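PDB 4LQ8: Sca-family protein from Rickettsia rickettsii, which probably engages the host adhesion protein vinculin as surface cell antigen 4, the chain here being its N-terminal head domain. Local coordinates for residues G33-S38 against G164-V169; S236-M241 against T260-E265. All blocks are in the same frame, centred on the assembly; numbering follows the deposited sequence. Where two conformers were deposited one is given.

Two pairings in one mixed beta sheet show how chemistry can change with depth. Strand 236-245 pairs with 33-37 and, on its other edge, with 258-265, so interaction 1 and interaction 2 lie about 9 Å apart between centres and are joined by backbone bonds, Gly33 N to Ser240 O and Thr37 O to Ser236 N. Interaction 1, partly buried, is a short antiparallel bridge flanked by an isoleucine on a phenylalanine ring and by a bridging water. Interaction 2, nearer the chain's centre and buried, has a regular ladder of backbone bonds with a polar network of histidines on one face and largely apolar packing on the other.

Interaction 1. Residues G33-S38 against G164-V169; sequences GFIVTS and GGFKPV
Residues 164-169 join strand 33-37 of a mixed beta sheet through a two-bond antiparallel bridge, with a compact side-chain contact beside it. Phe34 and Lys167 form the hydrogen-bonded pair: Phe34 N donates to Lys167 O at 3.1 Å, and Lys167 N returns a straighter bond to Phe34 O at 3.2 Å. Both acceptors are met in the plane of their carbonyl groups. Next to this pair, Gly33 and Pro168 form a non-hydrogen-bonded pair, where Gly33 CA makes a CA-H...O contact with Lys167 O.

The apolar centre of the contact is Ile35 on Phe166. Ile35 CD1 stands over one face of the Phe166 ring, 3.6 Å from the centroid and only 10° off the normal, a CH-pi contact. The isoleucine places its CG1 branch beside its own backbone N and extends the chain from there (chi2 -176°), which carries the methyl across the ring; its CG2 branch instead approaches Gly164 O. On the other face of the strand, Phe34 takes the crowded first torsion, CG between backbone N and carbonyl carbon (chi1 82°). Its ring edge thereby meets Pro168 O, 3.6 Å from Phe34 CE1, while Phe34 CB packs against Val169 CG2 at 3.9 Å.

Further out, His153 makes an edge-to-face contact with the Phe166 ring, and Ile65 of helix 64-90 touches both Ile35 and Phe166. The opposite edge of strand 33-37 is bonded to strand 236-245, making 33-37 an inner strand here. Beyond the bridge the two segments separate, and one water spans them: it accepts from Val36 N at 3.0 Å and donates to Gly164 O at 2.7 Å.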
# COMPACT_ATOMS: atom_id res chain seq x y z
N GLY A 33 4.86 12.43 0.30
CA GLY A 33 4.61 13.10 1.58
C GLY A 33 5.17 12.35 2.77
O GLY A 33 5.38 11.14 2.71
N PHE A 34 5.45 13.09 3.87
CA PHE A 34 6.00 12.49 5.08
C PHE A 34 5.59 13.29 6.31
O PHE A 34 5.37 14.49 6.22
CB PHE A 34 7.53 12.40 5.01
CG PHE A 34 8.26 13.68 5.37
CD1 PHE A 34 8.27 14.76 4.49
CD2 PHE A 34 8.92 13.80 6.59
CE1 PHE A 34 8.91 15.96 4.84
CE2 PHE A 34 9.57 14.99 6.93
CZ PHE A 34 9.55 16.07 6.06
N ILE A 35 5.53 12.60 7.45
CA ILE A 35 5.28 13.12 8.78
C ILE A 35 6.36 12.54 9.67
O ILE A 35 6.65 11.34 9.58
CB ILE A 35 3.89 12.75 9.34
CG1 ILE A 35 2.79 13.49 8.60
CG2 ILE A 35 3.82 13.01 10.88
CD1 ILE A 35 1.39 13.27 9.13
N VAL A 36 6.93 13.36 10.56
CA VAL A 36 7.87 12.92 11.58
C VAL A 36 7.43 13.56 12.89
O VAL A 36 7.16 14.76 12.91
CB VAL A 36 9.34 13.24 11.27
CG1 VAL A 36 10.27 12.64 12.33
CG2 VAL A 36 9.74 12.76 9.90
N THR A 37 7.32 12.76 13.96
CA THR A 37 6.98 13.25 15.31
C THR A 37 7.92 12.59 16.32
O THR A 37 8.27 11.42 16.15
CB THR A 37 5.50 13.02 15.67
OG1 THR A 37 5.20 11.63 15.63
CG2 THR A 37 4.52 13.79 14.78
N SER A 38 8.35 13.34 17.36
CA SER A 38 9.20 12.83 18.45
C SER A 38 8.81 13.44 19.79
O SER A 38 8.00 12.86 20.50
CB SER A 38 10.68 13.07 18.16
OG SER A 38 10.99 14.45 18.05
N GLY A 164 3.19 19.61 12.43
CA GLY A 164 4.04 18.47 12.07
C GLY A 164 3.42 17.59 11.01
O GLY A 164 3.86 16.45 10.79
N GLY A 165 2.42 18.14 10.31
CA GLY A 165 1.66 17.45 9.27
C GLY A 165 2.42 17.13 7.99
O GLY A 165 3.57 17.54 7.82
N PHE A 166 1.76 16.38 7.08
CA PHE A 166 2.33 15.95 5.80
C PHE A 166 2.89 17.14 5.04
O PHE A 166 2.24 18.19 4.91
CB PHE A 166 1.30 15.18 4.93
CG PHE A 166 0.98 13.76 5.35
CD1 PHE A 166 1.90 12.72 5.14
CD2 PHE A 166 -0.28 13.43 5.86
CE1 PHE A 166 1.59 11.41 5.51
CE2 PHE A 166 -0.59 12.11 6.23
CZ PHE A 166 0.35 11.10 6.04
N LYS A 167 4.12 16.97 4.60
CA LYS A 167 4.85 17.93 3.80
C LYS A 167 5.48 17.15 2.63
O LYS A 167 5.71 15.94 2.78
CB LYS A 167 5.96 18.60 4.64
CG LYS A 167 5.45 19.74 5.50
CD LYS A 167 6.60 20.56 6.01
CE LYS A 167 6.11 21.89 6.56
NZ LYS A 167 7.23 22.80 6.93
N PRO A 168 5.76 17.79 1.47
CA PRO A 168 6.41 17.05 0.39
C PRO A 168 7.80 16.54 0.81
O PRO A 168 8.53 17.23 1.53
CB PRO A 168 6.52 18.10 -0.74
CG PRO A 168 5.50 19.17 -0.38
CD PRO A 168 5.56 19.21 1.10
N VAL A 169 8.13 15.31 0.40
CA VAL A 169 9.45 14.72 0.70
C VAL A 169 10.52 15.55 -0.03
O VAL A 169 10.33 15.91 -1.19
CB VAL A 169 9.51 13.20 0.33
CG1 VAL A 169 10.93 12.65 0.47
CG2 VAL A 169 8.55 12.39 1.20
O HOH W 1 6.45 16.30 10.05

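Interaction 2. Residues S236-M241 against T260-E265; sequences SMHLSM and TAHYEE
Thr260 OG1 is gripped by two hydrogen bonds, one to His262 NE2 at 2.7 Å and one to Ser277 OG on the neighbouring strand 271-277. With NE2 so engaged, the His262 ring presents its other nitrogen to the adjoining strand, and His262 ND1 meets His238 ND1 at 2.9 Å. Each ND1 lies near the plane of the other ring, at its edge; the rings touch rim to rim with their planes turned 46° apart and do not stack. Both histidines set CG beside their backbone N, anti to the carbonyl carbon. His238 NE2 continues the network to Asp63 OD2, while Thr66 of helix 64-90 touches both histidine side chains.

Beneath these side chains lies an antiparallel beta ladder, the strand directions 173° apart. Met237 pairs with Tyr263, and Leu239 with Ala261, each through two backbone hydrogen bonds; the straightest include Met237 N to Tyr263 O at 2.8 Å. His238 and His262 occupy the non-hydrogen-bonded position between these pairs. At the end of the ladder a side chain accepts: Glu265 N donates to Ser236 OG at 3.1 Å.

The face carrying Met237, Leu239, Ala261 and Tyr263 is largely apolar. Met237 and Tyr263 run side by side, and the bend at the end of the methionine (chi3 73°) lays CE over the Tyr263 ring, 3.7 Å from its centroid and displaced toward the rim, a CH-pi contact; SD lies farther off and oblique, completing a Met-aromatic pair. Leu239 CD1 reaches Tyr263 CE1 obliquely, and Tyr263 OH is tied to Pro227 O.

An ND1-to-ND1 bond needs one protonated and one bare nitrogen, so the two buried rings are unlikely both to be fully protonated; the hydrogen bond between His238 NE2 and Asp63 OD2 would probably favour a proton on that nitrogen.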
# COMPACT_ATOMS: atom_id res chain seq x y z
N SER A 236 8.30 8.68 15.55
CA SER A 236 7.34 8.11 14.62
C SER A 236 7.57 8.72 13.25
O SER A 236 8.10 9.83 13.15
CB SER A 236 5.91 8.40 15.07
OG SER A 236 5.69 7.91 16.38
N MET A 237 7.15 8.01 12.21
CA MET A 237 7.34 8.44 10.84
C MET A 237 6.26 7.83 9.96
O MET A 237 5.98 6.64 10.05
CB MET A 237 8.76 8.00 10.41
CG MET A 237 9.09 8.17 8.95
SD MET A 237 10.77 7.59 8.58
CE MET A 237 10.57 5.85 8.69
N HIS A 238 5.64 8.65 9.10
CA HIS A 238 4.64 8.16 8.15
C HIS A 238 5.06 8.61 6.77
O HIS A 238 5.43 9.76 6.58
CB HIS A 238 3.22 8.64 8.49
CG HIS A 238 2.79 8.22 9.86
ND1 HIS A 238 2.16 7.01 10.08
CD2 HIS A 238 2.93 8.87 11.04
CE1 HIS A 238 1.94 6.96 11.38
NE2 HIS A 238 2.39 8.06 11.99
N LEU A 239 5.05 7.67 5.82
CA LEU A 239 5.50 7.91 4.47
C LEU A 239 4.42 7.64 3.48
O LEU A 239 3.71 6.65 3.61
CB LEU A 239 6.69 7.00 4.14
CG LEU A 239 7.90 7.05 5.10
CD1 LEU A 239 8.91 5.98 4.71
CD2 LEU A 239 8.55 8.45 5.11
N SER A 240 4.27 8.53 2.49
CA SER A 240 3.28 8.40 1.40
C SER A 240 4.02 8.60 0.10
O SER A 240 4.37 9.72 -0.23
CB SER A 240 2.16 9.42 1.54
OG SER A 240 1.33 9.15 2.66
N MET A 241 4.28 7.51 -0.63
CA MET A 241 5.02 7.52 -1.89
C MET A 241 4.07 7.32 -3.05
O MET A 241 3.39 6.30 -3.14
CB MET A 241 6.17 6.48 -1.86
CG MET A 241 7.15 6.68 -0.67
SD MET A 241 8.02 8.28 -0.67
CE MET A 241 9.04 8.09 0.78
N THR A 260 1.86 3.52 1.26
CA THR A 260 2.12 4.20 2.53
C THR A 260 2.77 3.24 3.51
O THR A 260 2.56 2.04 3.40
CB THR A 260 0.86 4.91 3.09
OG1 THR A 260 -0.03 3.95 3.65
CG2 THR A 260 0.13 5.81 2.04
N ALA A 261 3.56 3.78 4.46
CA ALA A 261 4.24 3.02 5.48
C ALA A 261 4.17 3.82 6.78
O ALA A 261 4.40 5.04 6.79
CB ALA A 261 5.70 2.75 5.06
N HIS A 262 3.77 3.14 7.86
CA HIS A 262 3.47 3.73 9.17
C HIS A 262 4.31 3.17 10.27
O HIS A 262 4.21 2.00 10.61
CB HIS A 262 1.95 3.57 9.42
CG HIS A 262 1.17 4.04 8.24
ND1 HIS A 262 0.98 5.40 8.00
CD2 HIS A 262 0.67 3.33 7.20
CE1 HIS A 262 0.34 5.47 6.85
NE2 HIS A 262 0.12 4.25 6.33
N TYR A 263 5.20 4.01 10.79
CA TYR A 263 6.16 3.65 11.83
C TYR A 263 5.82 4.44 13.08
O TYR A 263 5.81 5.67 13.04
CB TYR A 263 7.60 3.98 11.40
CG TYR A 263 8.06 3.31 10.11
CD1 TYR A 263 7.72 3.84 8.87
CD2 TYR A 263 8.91 2.20 10.14
CE1 TYR A 263 8.22 3.28 7.69
CE2 TYR A 263 9.40 1.63 8.97
CZ TYR A 263 9.04 2.17 7.75
OH TYR A 263 9.51 1.59 6.60
N GLU A 264 5.54 3.75 14.17
CA GLU A 264 5.20 4.43 15.42
C GLU A 264 6.26 4.13 16.45
O GLU A 264 6.81 3.03 16.46
CB GLU A 264 3.86 3.96 15.96
CG GLU A 264 2.68 4.28 15.07
CD GLU A 264 1.39 3.73 15.62
OE1 GLU A 264 1.39 3.20 16.75
OE2 GLU A 264 0.37 3.81 14.91
N GLU A 265 6.51 5.10 17.34
CA GLU A 265 7.48 4.98 18.43
C GLU A 265 7.19 3.71 19.24
O GLU A 265 6.10 3.57 19.80
CB GLU A 265 7.43 6.24 19.32
CG GLU A 265 8.64 6.38 20.22
CD GLU A 265 8.79 7.69 20.97
OE1 GLU A 265 8.57 8.76 20.36
OE2 GLU A 265 9.19 7.65 22.16